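Local coordinates for protein acyl-coenzyme A oxidase 1 (Yarrowia lipolytica, PDB 5Y9D) that oxidises acyl-CoA to trans-2-enoyl-CoA with FAD as cofactor, passing the electrons to O2 to form H2O2 in peroxisomal fatty acid beta-oxidation, at residues A184-D189 and L223-K228; N234-L239 and N281-Y286; G250-D255 and W269-N274. All coordinates share one frame; numbering follows the deposited sequence.

Contact 1: residues A184-D189 and L223-K228; sequences ATYDQD and LIVHGK
T185 and I224 meet where two parallel strands of the middle domain's mixed sheet run side by side, and their CB atoms come within 3.6 Å of each other. The tight part is the backbone. I224 is held through both its N-H and its C=O, which turn to the same neighbouring strand: its N donates to A184 O at 2.7 Å, with the donor standing above the carbonyl plane, and its O receives Y186 N at 2.7 Å, almost straight along the C=O axis. T185 CA adds a CA-H...O contact to that I224 O, at 3.1 Å. A184 and L223 share the buried face, where the F235 side chain of neighbouring strand 228-238 packs on A184.

Further on, the strands splay. V225 CG2 lies 4.0 Å from Y186 CB, but the tyrosine ring swings off, its CG anti to the backbone N (chi1 179°), to where its OH hydrogen-bonds D191 OD1. On the solvent side, Q188 OE1 only approaches the edge of the H226 ring, 4.3 Å from CE1; H226 sits in the type I' turn V225-K228. The chemistry implies a join made by main-chain polarity and backed by apolar contact, with little side-chain specificity at its exposed end.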
ATOM      1  N   ALA A 184     -20.890  32.481   1.738  1.00 29.72           N
ATOM      2  CA  ALA A 184     -21.217  33.272   2.916  1.00 30.46           C
ATOM      3  C   ALA A 184     -21.538  34.700   2.486  1.00 32.74           C
ATOM      4  O   ALA A 184     -20.630  35.544   2.358  1.00 31.89           O
ATOM      5  CB  ALA A 184     -20.046  33.298   3.875  1.00 31.21           C
ATOM      6  N   THR A 185     -22.820  34.988   2.293  1.00 31.55           N
ATOM      7  CA  THR A 185     -23.200  36.253   1.719  1.00 30.80           C
ATOM      8  C   THR A 185     -23.795  37.138   2.802  1.00 32.28           C
ATOM      9  O   THR A 185     -24.673  36.714   3.547  1.00 28.30           O
ATOM     10  CB  THR A 185     -24.099  36.117   0.466  1.00 30.73           C
ATOM     11  OG1 THR A 185     -25.050  37.177   0.434  1.00 27.86           O
ATOM     12  CG2 THR A 185     -24.832  34.818   0.416  1.00 31.50           C
ATOM     13  N   TYR A 186     -23.276  38.373   2.863  1.00 36.41           N
ATOM     14  CA  TYR A 186     -23.483  39.295   3.980  1.00 37.08           C
ATOM     15  C   TYR A 186     -24.834  39.949   3.886  1.00 34.22           C
ATOM     16  O   TYR A 186     -25.269  40.289   2.811  1.00 30.87           O
ATOM     17  CB  TYR A 186     -22.415  40.392   4.024  1.00 38.62           C
ATOM     18  CG  TYR A 186     -22.670  41.353   5.166  1.00 43.01           C
ATOM     19  CD1 TYR A 186     -22.587  40.924   6.487  1.00 44.19           C
ATOM     20  CD2 TYR A 186     -23.059  42.674   4.931  1.00 46.45           C
ATOM     21  CE1 TYR A 186     -22.844  41.787   7.538  1.00 45.66           C
ATOM     22  CE2 TYR A 186     -23.326  43.548   5.976  1.00 44.65           C
ATOM     23  CZ  TYR A 186     -23.213  43.097   7.275  1.00 45.91           C
ATOM     24  OH  TYR A 186     -23.476  43.936   8.316  1.00 43.94           O
ATOM     25  N   ASP A 187     -25.500  40.096   5.021  1.00 36.38           N
ATOM     26  CA  ASP A 187     -26.810  40.724   5.049  1.00 41.20           C
ATOM     27  C   ASP A 187     -26.802  41.844   6.071  1.00 39.54           C
ATOM     28  O   ASP A 187     -26.737  41.600   7.270  1.00 42.14           O
ATOM     29  CB  ASP A 187     -27.910  39.696   5.352  1.00 42.60           C
ATOM     30  CG  ASP A 187     -29.309  40.309   5.347  1.00 44.63           C
ATOM     31  OD1 ASP A 187     -29.422  41.545   5.253  1.00 48.75           O
ATOM     32  OD2 ASP A 187     -30.299  39.558   5.454  1.00 45.69           O
ATOM     33  N   GLN A 188     -26.900  43.069   5.573  1.00 44.39           N
ATOM     34  CA  GLN A 188     -26.759  44.273   6.394  1.00 46.99           C
ATOM     35  C   GLN A 188     -27.994  44.534   7.239  1.00 44.91           C
ATOM     36  O   GLN A 188     -27.869  44.867   8.404  1.00 47.90           O
ATOM     37  CB  GLN A 188     -26.472  45.459   5.488  1.00 50.39           C
ATOM     38  CG  GLN A 188     -26.068  46.736   6.196  1.00 54.48           C
ATOM     39  CD  GLN A 188     -25.577  47.768   5.204  1.00 57.11           C
ATOM     40  OE1 GLN A 188     -25.831  47.659   4.004  1.00 61.81           O
ATOM     41  NE2 GLN A 188     -24.865  48.763   5.692  1.00 57.23           N
ATOM     42  N   ASP A 189     -29.183  44.360   6.658  1.00 46.34           N
ATOM     43  CA  ASP A 189     -30.441  44.516   7.392  1.00 45.60           C
ATOM     44  C   ASP A 189     -30.371  43.840   8.746  1.00 46.18           C
ATOM     45  O   ASP A 189     -30.785  44.425   9.726  1.00 48.66           O
ATOM     46  CB  ASP A 189     -31.641  43.991   6.584  1.00 50.02           C
ATOM     47  CG  ASP A 189     -32.044  44.935   5.409  1.00 58.98           C
ATOM     48  OD1 ASP A 189     -31.153  45.506   4.737  1.00 59.41           O
ATOM     49  OD2 ASP A 189     -33.263  45.102   5.143  1.00 67.59           O
ATOM     50  N   LEU A 223     -16.898  34.619   0.725  1.00 29.40           N
ATOM     51  CA  LEU A 223     -17.471  35.786   1.372  1.00 28.21           C
ATOM     52  C   LEU A 223     -18.102  36.663   0.302  1.00 30.67           C
ATOM     53  O   LEU A 223     -17.384  37.234  -0.541  1.00 27.55           O
ATOM     54  CB  LEU A 223     -16.339  36.538   2.044  1.00 28.57           C
ATOM     55  CG  LEU A 223     -16.642  37.917   2.577  1.00 27.44           C
ATOM     56  CD1 LEU A 223     -17.685  37.758   3.657  1.00 27.11           C
ATOM     57  CD2 LEU A 223     -15.341  38.504   3.112  1.00 27.31           C
ATOM     58  N   ILE A 224     -19.435  36.756   0.296  1.00 32.50           N
ATOM     59  CA  ILE A 224     -20.084  37.569  -0.718  1.00 32.92           C
ATOM     60  C   ILE A 224     -20.704  38.800  -0.083  1.00 32.26           C
ATOM     61  O   ILE A 224     -21.515  38.677   0.795  1.00 33.88           O
ATOM     62  CB  ILE A 224     -21.146  36.819  -1.549  1.00 31.94           C
ATOM     63  CG1 ILE A 224     -20.745  35.374  -1.857  1.00 33.04           C
ATOM     64  CG2 ILE A 224     -21.388  37.556  -2.859  1.00 31.93           C
ATOM     65  CD1 ILE A 224     -19.455  35.203  -2.621  1.00 34.78           C
ATOM     66  N   VAL A 225     -20.309  39.976  -0.559  1.00 35.82           N
ATOM     67  CA  VAL A 225     -20.845  41.276  -0.109  1.00 38.58           C
ATOM     68  C   VAL A 225     -21.194  42.104  -1.352  1.00 42.00           C
ATOM     69  O   VAL A 225     -20.364  42.271  -2.257  1.00 44.04           O
ATOM     70  CB  VAL A 225     -19.830  42.070   0.762  1.00 36.54           C
ATOM     71  CG1 VAL A 225     -20.515  43.242   1.463  1.00 38.93           C
ATOM     72  CG2 VAL A 225     -19.172  41.184   1.812  1.00 35.87           C
ATOM     73  N   HIS A 226     -22.428  42.601  -1.406  1.00 48.33           N
ATOM     74  CA  HIS A 226     -22.907  43.412  -2.538  1.00 49.66           C
ATOM     75  C   HIS A 226     -22.587  42.814  -3.907  1.00 47.94           C
ATOM     76  O   HIS A 226     -22.218  43.532  -4.850  1.00 47.77           O
ATOM     77  CB  HIS A 226     -22.314  44.810  -2.447  1.00 55.47           C
ATOM     78  CG  HIS A 226     -22.626  45.498  -1.161  1.00 58.88           C
ATOM     79  ND1 HIS A 226     -23.890  45.498  -0.616  1.00 63.09           N
ATOM     80  CD2 HIS A 226     -21.846  46.207  -0.314  1.00 63.26           C
ATOM     81  CE1 HIS A 226     -23.876  46.175   0.519  1.00 68.91           C
ATOM     82  NE2 HIS A 226     -22.648  46.614   0.727  1.00 68.08           N
ATOM     83  N   GLY A 227     -22.730  41.492  -3.998  1.00 45.75           N
ATOM     84  CA  GLY A 227     -22.567  40.751  -5.242  1.00 41.70           C
ATOM     85  C   GLY A 227     -21.140  40.472  -5.633  1.00 42.94           C
ATOM     86  O   GLY A 227     -20.891  39.979  -6.721  1.00 43.90           O
ATOM     87  N   LYS A 228     -20.190  40.791  -4.758  1.00 46.05           N
ATOM     88  CA  LYS A 228     -18.785  40.570  -5.059  1.00 44.06           C
ATOM     89  C   LYS A 228     -18.190  39.513  -4.117  1.00 43.19           C
ATOM     90  O   LYS A 228     -18.355  39.581  -2.890  1.00 37.58           O
ATOM     91  CB  LYS A 228     -18.004  41.891  -4.985  1.00 47.32           C
ATOM     92  CG  LYS A 228     -16.493  41.721  -4.793  1.00 49.66           C
ATOM     93  CD  LYS A 228     -15.669  42.703  -5.602  1.00 51.43           C
ATOM     94  CE  LYS A 228     -14.345  43.058  -4.933  1.00 49.92           C
ATOM     95  NZ  LYS A 228     -14.453  44.431  -4.356  1.00 53.01           N
TER

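Contact 2: residues N234-L239 and N281-Y286; sequences NFVVPL and NMLMRY
A single backbone bridge joins F235, on strand 228-238 of the middle domain's mixed sheet, to M282 in the loop that leaves strand 275-278 for helix 306-334. Two hydrogen bonds hold it. L283 N donates to N234 O at 2.9 Å, tilted 23° from the carbonyl plane, and V236 N gives a nearly straight bond to N281 O at 3.0 Å, though it arrives from well above that carbonyl's plane. The loop is therefore fixed to the strand on both sides of M282, and the pairing stops there.

Side chains fall on two faces. On one, the F235 ring, its CG anti to the carbonyl carbon (chi1 -42°), presents its CD2-CE2 side to M282: CB of the methionine lies 3.5 Å from F235 CD2. The chain of M282 then runs on extended, bringing its sulfur to 5.0 Å from the ring centroid, 52° off the normal, an oblique Met-aromatic contact.

The other face belongs to N234, V236 and L283, whose isobutyl group lies against both strand residues. Helix 145-153 closes over it, with W151 packed on V236 and Q147 on L283, and the Q147 amide also bonds M282 O and M284 N, tying helix, loop and strand together in a buried region. The side chain of N234 is about 10 Å from a bound FAD. Along this face the branches of L283 divide the work, CD1 reaching N234 CB at 3.9 Å and CD2 reaching V236 CG2 at 4.2 Å.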
ATOM      1  N   ASN A 234     -13.298  32.452   6.811  1.00 33.78           N
ATOM      2  CA  ASN A 234     -13.548  31.550   7.923  1.00 33.38           C
ATOM      3  C   ASN A 234     -14.751  31.905   8.777  1.00 30.91           C
ATOM      4  O   ASN A 234     -14.796  32.982   9.302  1.00 30.64           O
ATOM      5  CB  ASN A 234     -12.347  31.657   8.847  1.00 39.39           C
ATOM      6  CG  ASN A 234     -11.405  30.517   8.697  1.00 44.60           C
ATOM      7  OD1 ASN A 234     -11.750  29.520   8.107  1.00 57.86           O
ATOM      8  ND2 ASN A 234     -10.216  30.651   9.230  1.00 47.04           N
ATOM      9  N   PHE A 235     -15.695  30.999   8.990  1.00 29.45           N
ATOM     10  CA  PHE A 235     -16.826  31.341   9.874  1.00 28.65           C
ATOM     11  C   PHE A 235     -17.112  30.222  10.857  1.00 27.18           C
ATOM     12  O   PHE A 235     -16.998  29.065  10.508  1.00 28.64           O
ATOM     13  CB  PHE A 235     -18.091  31.637   9.056  1.00 28.47           C
ATOM     14  CG  PHE A 235     -17.838  32.466   7.826  1.00 29.65           C
ATOM     15  CD1 PHE A 235     -17.235  31.916   6.705  1.00 29.07           C
ATOM     16  CD2 PHE A 235     -18.202  33.811   7.790  1.00 31.17           C
ATOM     17  CE1 PHE A 235     -16.972  32.698   5.579  1.00 31.61           C
ATOM     18  CE2 PHE A 235     -17.968  34.600   6.664  1.00 30.44           C
ATOM     19  CZ  PHE A 235     -17.351  34.048   5.548  1.00 30.57           C
ATOM     20  N   VAL A 236     -17.466  30.571  12.085  1.00 25.23           N
ATOM     21  CA  VAL A 236     -17.997  29.611  13.015  1.00 24.42           C
ATOM     22  C   VAL A 236     -19.499  29.466  12.809  1.00 25.58           C
ATOM     23  O   VAL A 236     -20.244  30.453  12.910  1.00 24.57           O
ATOM     24  CB  VAL A 236     -17.784  30.010  14.477  1.00 24.22           C
ATOM     25  CG1 VAL A 236     -18.393  28.944  15.399  1.00 24.48           C
ATOM     26  CG2 VAL A 236     -16.300  30.196  14.768  1.00 24.83           C
ATOM     27  N   VAL A 237     -19.943  28.227  12.572  1.00 25.14           N
ATOM     28  CA  VAL A 237     -21.350  27.938  12.372  1.00 24.59           C
ATOM     29  C   VAL A 237     -21.751  26.851  13.370  1.00 24.39           C
ATOM     30  O   VAL A 237     -21.170  25.770  13.363  1.00 21.87           O
ATOM     31  CB  VAL A 237     -21.627  27.471  10.913  1.00 25.21           C
ATOM     32  CG1 VAL A 237     -23.127  27.385  10.631  1.00 25.74           C
ATOM     33  CG2 VAL A 237     -20.934  28.378   9.893  1.00 24.16           C
ATOM     34  N   PRO A 238     -22.751  27.141  14.239  1.00 25.88           N
ATOM     35  CA  PRO A 238     -23.351  26.094  15.086  1.00 24.79           C
ATOM     36  C   PRO A 238     -24.006  25.060  14.219  1.00 23.24           C
ATOM     37  O   PRO A 238     -24.683  25.416  13.240  1.00 21.54           O
ATOM     38  CB  PRO A 238     -24.444  26.835  15.866  1.00 24.72           C
ATOM     39  CG  PRO A 238     -24.085  28.281  15.770  1.00 24.84           C
ATOM     40  CD  PRO A 238     -23.436  28.431  14.430  1.00 25.30           C
ATOM     41  N   LEU A 239     -23.803  23.797  14.562  1.00 21.26           N
ATOM     42  CA  LEU A 239     -24.399  22.716  13.791  1.00 21.18           C
ATOM     43  C   LEU A 239     -25.574  22.104  14.500  1.00 20.41           C
ATOM     44  O   LEU A 239     -26.519  21.743  13.863  1.00 22.77           O
ATOM     45  CB  LEU A 239     -23.391  21.618  13.531  1.00 19.73           C
ATOM     46  CG  LEU A 239     -22.170  21.955  12.709  1.00 19.51           C
ATOM     47  CD1 LEU A 239     -21.290  20.693  12.707  1.00 18.72           C
ATOM     48  CD2 LEU A 239     -22.513  22.455  11.292  1.00 18.44           C
ATOM     49  N   ASN A 281     -19.113  36.016  13.835  1.00 31.72           N
ATOM     50  CA  ASN A 281     -18.709  34.623  13.765  1.00 31.21           C
ATOM     51  C   ASN A 281     -17.647  34.425  12.727  1.00 30.33           C
ATOM     52  O   ASN A 281     -16.923  33.441  12.751  1.00 31.59           O
ATOM     53  CB  ASN A 281     -19.917  33.727  13.414  1.00 31.21           C
ATOM     54  CG  ASN A 281     -20.756  33.383  14.628  1.00 31.84           C
ATOM     55  OD1 ASN A 281     -21.342  32.325  14.685  1.00 36.28           O
ATOM     56  ND2 ASN A 281     -20.772  34.257  15.629  1.00 33.62           N
ATOM     57  N   MET A 282     -17.590  35.330  11.773  1.00 30.03           N
ATOM     58  CA  MET A 282     -16.520  35.314  10.802  1.00 30.35           C
ATOM     59  C   MET A 282     -15.307  35.672  11.599  1.00 29.39           C
ATOM     60  O   MET A 282     -15.371  36.525  12.464  1.00 31.92           O
ATOM     61  CB  MET A 282     -16.763  36.348   9.714  1.00 30.21           C
ATOM     62  CG  MET A 282     -15.507  36.939   9.169  1.00 31.06           C
ATOM     63  SD  MET A 282     -15.810  37.777   7.615  1.00 31.90           S
ATOM     64  CE  MET A 282     -14.153  37.935   6.954  1.00 29.84           C
ATOM     65  N   LEU A 283     -14.203  35.019  11.318  1.00 30.12           N
ATOM     66  CA  LEU A 283     -13.005  35.193  12.116  1.00 30.95           C
ATOM     67  C   LEU A 283     -12.164  36.308  11.481  1.00 32.67           C
ATOM     68  O   LEU A 283     -11.852  36.234  10.307  1.00 33.46           O
ATOM     69  CB  LEU A 283     -12.272  33.853  12.219  1.00 30.52           C
ATOM     70  CG  LEU A 283     -13.082  32.744  12.931  1.00 29.06           C
ATOM     71  CD1 LEU A 283     -12.490  31.358  12.718  1.00 28.67           C
ATOM     72  CD2 LEU A 283     -13.180  33.056  14.397  1.00 28.46           C
ATOM     73  N   MET A 284     -11.838  37.348  12.258  1.00 35.53           N
ATOM     74  CA  MET A 284     -11.448  38.641  11.692  1.00 36.99           C
ATOM     75  C   MET A 284     -10.104  39.168  12.168  1.00 38.69           C
ATOM     76  O   MET A 284      -9.912  40.375  12.300  1.00 42.13           O
ATOM     77  CB  MET A 284     -12.529  39.699  11.991  1.00 38.34           C
ATOM     78  CG  MET A 284     -13.863  39.458  11.317  1.00 37.94           C
ATOM     79  SD  MET A 284     -14.906  40.924  11.186  1.00 36.29           S
ATOM     80  CE  MET A 284     -16.483  40.186  10.784  1.00 35.16           C
ATOM     81  N   ARG A 285      -9.161  38.281  12.415  1.00 40.50           N
ATOM     82  CA  ARG A 285      -7.844  38.715  12.825  1.00 40.50           C
ATOM     83  C   ARG A 285      -7.194  39.499  11.673  1.00 43.33           C
ATOM     84  O   ARG A 285      -6.612  40.570  11.882  1.00 40.86           O
ATOM     85  CB  ARG A 285      -7.007  37.514  13.240  1.00 42.42           C
ATOM     86  CG  ARG A 285      -5.832  37.857  14.124  1.00 44.64           C
ATOM     87  CD  ARG A 285      -5.109  36.617  14.596  1.00 44.92           C
ATOM     88  NE  ARG A 285      -3.960  36.976  15.422  1.00 47.82           N
ATOM     89  CZ  ARG A 285      -3.940  37.025  16.755  1.00 49.60           C
ATOM     90  NH1 ARG A 285      -2.816  37.370  17.382  1.00 51.60           N
ATOM     91  NH2 ARG A 285      -5.015  36.742  17.477  1.00 47.53           N
ATOM     92  N   TYR A 286      -7.352  38.981  10.460  1.00 42.19           N
ATOM     93  CA  TYR A 286      -6.689  39.520   9.284  1.00 46.05           C
ATOM     94  C   TYR A 286      -7.630  40.151   8.269  1.00 43.73           C
ATOM     95  O   TYR A 286      -7.311  41.176   7.673  1.00 50.68           O
ATOM     96  CB  TYR A 286      -5.918  38.400   8.583  1.00 51.12           C
ATOM     97  CG  TYR A 286      -4.892  37.725   9.455  1.00 49.65           C
ATOM     98  CD1 TYR A 286      -3.995  38.475  10.193  1.00 50.17           C
ATOM     99  CD2 TYR A 286      -4.811  36.334   9.530  1.00 50.78           C
ATOM    100  CE1 TYR A 286      -3.051  37.869  11.003  1.00 51.79           C
ATOM    101  CE2 TYR A 286      -3.866  35.717  10.335  1.00 50.50           C
ATOM    102  CZ  TYR A 286      -2.987  36.497  11.070  1.00 51.19           C
ATOM    103  OH  TYR A 286      -2.029  35.921  11.866  1.00 52.46           O
TER

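Contact 3: residues G250-D255 and W269-N274; sequences GVSIGD and WIQFTN
W269 lays its indole across G254 on an antiparallel beta ladder, the pairing of strands 251-255 and 268-272 in the three-stranded sheet of the middle domain. From CB the tryptophan is set by chi1 58°, which puts CG between the backbone N and the carbonyl carbon and turns the ring back over the partner strand instead of out from the sheet. CD1 then lies 3.5 Å from G254 O. At NE1 the neighbour is G254 CA, whose CH-pi contact falls over the face of the five-membered ring, 3.7 Å from its centroid. CE2, one of the two ring-fusion atoms, is 3.4 Å from G254 N, and CZ2 stays over the same glycine. Farther out, CZ3 reaches S252 O at 3.6 Å, while CH2 approaches I253 C. Glycine brings no side chain to this spot, so the indole can lie flat on bare backbone. W205 also meets the indole with nearly parallel planes, and F670 of the second subunit comes to it edge-to-face, which carries this face of the sheet into the dimer.

Beneath, the ladder alternates: G254 with W269 and S252 with Q271 are hydrogen-bonded pairs, each with bonds both ways, while I253 with I270 and V251 with F272 are non-hydrogen-bonded. T273 N closes the other end on a lone pair of G250 O. The opposite face is apolar, with V251 CG2 at the edge of the F272 ring. There I253 and I270 run alongside each other in the same direction, with I253 CD1 3.8 Å from I270 CG1.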
ATOM      1  N   GLY A 250     -31.847  24.538   8.812  1.00 27.37           N
ATOM      2  CA  GLY A 250     -31.038  24.705   7.597  1.00 25.25           C
ATOM      3  C   GLY A 250     -29.752  23.881   7.525  1.00 24.43           C
ATOM      4  O   GLY A 250     -29.100  23.872   6.513  1.00 24.53           O
ATOM      5  N   VAL A 251     -29.371  23.214   8.605  1.00 24.42           N
ATOM      6  CA  VAL A 251     -28.177  22.396   8.651  1.00 23.70           C
ATOM      7  C   VAL A 251     -28.545  20.927   8.418  1.00 23.35           C
ATOM      8  O   VAL A 251     -29.316  20.331   9.201  1.00 20.84           O
ATOM      9  CB  VAL A 251     -27.526  22.509  10.042  1.00 25.82           C
ATOM     10  CG1 VAL A 251     -26.277  21.640  10.146  1.00 26.24           C
ATOM     11  CG2 VAL A 251     -27.192  23.964  10.328  1.00 28.12           C
ATOM     12  N   SER A 252     -27.960  20.345   7.371  1.00 22.55           N
ATOM     13  CA  SER A 252     -28.184  18.952   7.006  1.00 21.85           C
ATOM     14  C   SER A 252     -26.899  18.160   7.113  1.00 21.42           C
ATOM     15  O   SER A 252     -25.927  18.525   6.489  1.00 21.14           O
ATOM     16  CB  SER A 252     -28.626  18.887   5.551  1.00 22.39           C
ATOM     17  OG  SER A 252     -30.011  19.092   5.426  1.00 24.56           O
ATOM     18  N   ILE A 253     -26.923  17.053   7.852  1.00 21.80           N
ATOM     19  CA  ILE A 253     -25.743  16.186   8.085  1.00 22.91           C
ATOM     20  C   ILE A 253     -26.057  14.679   7.941  1.00 22.66           C
ATOM     21  O   ILE A 253     -27.129  14.195   8.325  1.00 22.36           O
ATOM     22  CB  ILE A 253     -25.182  16.386   9.512  1.00 25.17           C
ATOM     23  CG1 ILE A 253     -24.880  17.869   9.777  1.00 26.91           C
ATOM     24  CG2 ILE A 253     -23.987  15.485   9.793  1.00 27.32           C
ATOM     25  CD1 ILE A 253     -23.484  18.216  10.130  1.00 28.05           C
ATOM     26  N   GLY A 254     -25.105  13.938   7.388  1.00 22.48           N
ATOM     27  CA  GLY A 254     -25.150  12.480   7.428  1.00 20.99           C
ATOM     28  C   GLY A 254     -23.766  11.917   7.535  1.00 20.58           C
ATOM     29  O   GLY A 254     -22.782  12.641   7.491  1.00 23.02           O
ATOM     30  N   ASP A 255     -23.697  10.615   7.683  1.00 20.79           N
ATOM     31  CA  ASP A 255     -22.467   9.888   7.918  1.00 20.83           C
ATOM     32  C   ASP A 255     -21.980   9.322   6.611  1.00 21.32           C
ATOM     33  O   ASP A 255     -22.722   8.671   5.878  1.00 21.40           O
ATOM     34  CB  ASP A 255     -22.803   8.756   8.879  1.00 22.44           C
ATOM     35  CG  ASP A 255     -21.587   7.989   9.389  1.00 23.00           C
ATOM     36  OD1 ASP A 255     -20.489   8.003   8.775  1.00 26.45           O
ATOM     37  OD2 ASP A 255     -21.761   7.339  10.442  1.00 24.24           O
ATOM     38  N   TRP A 269     -20.995  14.459   6.161  1.00 20.11           N
ATOM     39  CA  TRP A 269     -21.212  15.481   5.165  1.00 19.25           C
ATOM     40  C   TRP A 269     -22.211  16.497   5.743  1.00 19.96           C
ATOM     41  O   TRP A 269     -22.999  16.139   6.630  1.00 18.95           O
ATOM     42  CB  TRP A 269     -21.697  14.854   3.877  1.00 18.67           C
ATOM     43  CG  TRP A 269     -22.931  14.063   3.983  1.00 18.89           C
ATOM     44  CD1 TRP A 269     -23.019  12.716   4.026  1.00 19.04           C
ATOM     45  CD2 TRP A 269     -24.271  14.554   4.005  1.00 19.91           C
ATOM     46  NE1 TRP A 269     -24.318  12.319   4.072  1.00 19.04           N
ATOM     47  CE2 TRP A 269     -25.124  13.420   4.068  1.00 20.27           C
ATOM     48  CE3 TRP A 269     -24.845  15.845   3.982  1.00 20.34           C
ATOM     49  CZ2 TRP A 269     -26.547  13.525   4.140  1.00 19.90           C
ATOM     50  CZ3 TRP A 269     -26.255  15.960   4.006  1.00 20.55           C
ATOM     51  CH2 TRP A 269     -27.091  14.797   4.090  1.00 20.49           C
ATOM     52  N   ILE A 270     -22.116  17.747   5.275  1.00 19.47           N
ATOM     53  CA  ILE A 270     -22.851  18.881   5.791  1.00 19.42           C
ATOM     54  C   ILE A 270     -23.360  19.685   4.604  1.00 21.26           C
ATOM     55  O   ILE A 270     -22.589  20.028   3.701  1.00 21.98           O
ATOM     56  CB  ILE A 270     -21.976  19.866   6.582  1.00 19.81           C
ATOM     57  CG1 ILE A 270     -20.970  19.171   7.497  1.00 19.33           C
ATOM     58  CG2 ILE A 270     -22.851  20.804   7.432  1.00 19.92           C
ATOM     59  CD1 ILE A 270     -20.159  20.160   8.308  1.00 18.19           C
ATOM     60  N   GLN A 271     -24.652  19.981   4.608  1.00 22.51           N
ATOM     61  CA  GLN A 271     -25.250  20.924   3.666  1.00 23.64           C
ATOM     62  C   GLN A 271     -25.873  22.064   4.478  1.00 24.69           C
ATOM     63  O   GLN A 271     -26.473  21.826   5.514  1.00 21.99           O
ATOM     64  CB  GLN A 271     -26.300  20.236   2.826  1.00 23.36           C
ATOM     65  CG  GLN A 271     -25.717  19.124   1.951  1.00 23.58           C
ATOM     66  CD  GLN A 271     -26.790  18.332   1.281  1.00 23.94           C
ATOM     67  OE1 GLN A 271     -27.898  18.282   1.782  1.00 23.98           O
ATOM     68  NE2 GLN A 271     -26.478  17.692   0.150  1.00 26.20           N
ATOM     69  N   PHE A 272     -25.659  23.294   4.020  1.00 26.73           N
ATOM     70  CA  PHE A 272     -26.296  24.479   4.602  1.00 26.87           C
ATOM     71  C   PHE A 272     -27.346  25.078   3.636  1.00 26.48           C
ATOM     72  O   PHE A 272     -27.055  25.287   2.466  1.00 26.12           O
ATOM     73  CB  PHE A 272     -25.224  25.525   4.913  1.00 25.14           C
ATOM     74  CG  PHE A 272     -24.142  25.055   5.852  1.00 24.18           C
ATOM     75  CD1 PHE A 272     -24.377  24.938   7.214  1.00 24.68           C
ATOM     76  CD2 PHE A 272     -22.864  24.794   5.386  1.00 24.40           C
ATOM     77  CE1 PHE A 272     -23.365  24.537   8.101  1.00 24.08           C
ATOM     78  CE2 PHE A 272     -21.852  24.403   6.253  1.00 24.20           C
ATOM     79  CZ  PHE A 272     -22.097  24.280   7.623  1.00 22.82           C
ATOM     80  N   THR A 273     -28.555  25.324   4.137  1.00 28.21           N
ATOM     81  CA  THR A 273     -29.606  26.038   3.400  1.00 31.83           C
ATOM     82  C   THR A 273     -30.052  27.307   4.155  1.00 32.85           C
ATOM     83  O   THR A 273     -30.815  27.200   5.109  1.00 31.42           O
ATOM     84  CB  THR A 273     -30.874  25.180   3.161  1.00 32.26           C
ATOM     85  OG1 THR A 273     -30.579  24.072   2.319  1.00 33.53           O
ATOM     86  CG2 THR A 273     -31.913  25.999   2.415  1.00 36.28           C
ATOM     87  N   ASN A 274     -29.587  28.476   3.695  1.00 34.21           N
ATOM     88  CA  ASN A 274     -29.854  29.825   4.309  1.00 36.25           C
ATOM     89  C   ASN A 274     -29.741  29.793   5.794  1.00 32.96           C
ATOM     90  O   ASN A 274     -30.703  30.072   6.517  1.00 31.00           O
ATOM     91  CB  ASN A 274     -31.209  30.453   3.891  1.00 38.78           C
ATOM     92  CG  ASN A 274     -31.223  30.903   2.431  1.00 46.26           C
ATOM     93  OD1 ASN A 274     -31.359  32.096   2.152  1.00 48.44           O
ATOM     94  ND2 ASN A 274     -31.084  29.936   1.478  1.00 47.76           N
TER

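Along the chain contact 1 comes first; contact 2 then opens on strand 228-238 and closes only after both segments of contact 3 have passed. Contacts 1 and 2 share the mixed sheet, where strands 216-225 and 228-238 are neighbours; their centres are 15 Å apart, and L223 CD2 meets M282 CE at 4.1 Å. Contact 3 belongs to the separate three-stranded sheet, 17 Å from contact 2 and 21 Å from contact 1 between centres. The far end of strand 228-238, beyond the bridge, packs on contact 3 and joins the two sheets. The side chains of N234 and I270 come within about 10 and 9 Å of a bound FAD, whereas contact 1 lies away from the cofactor.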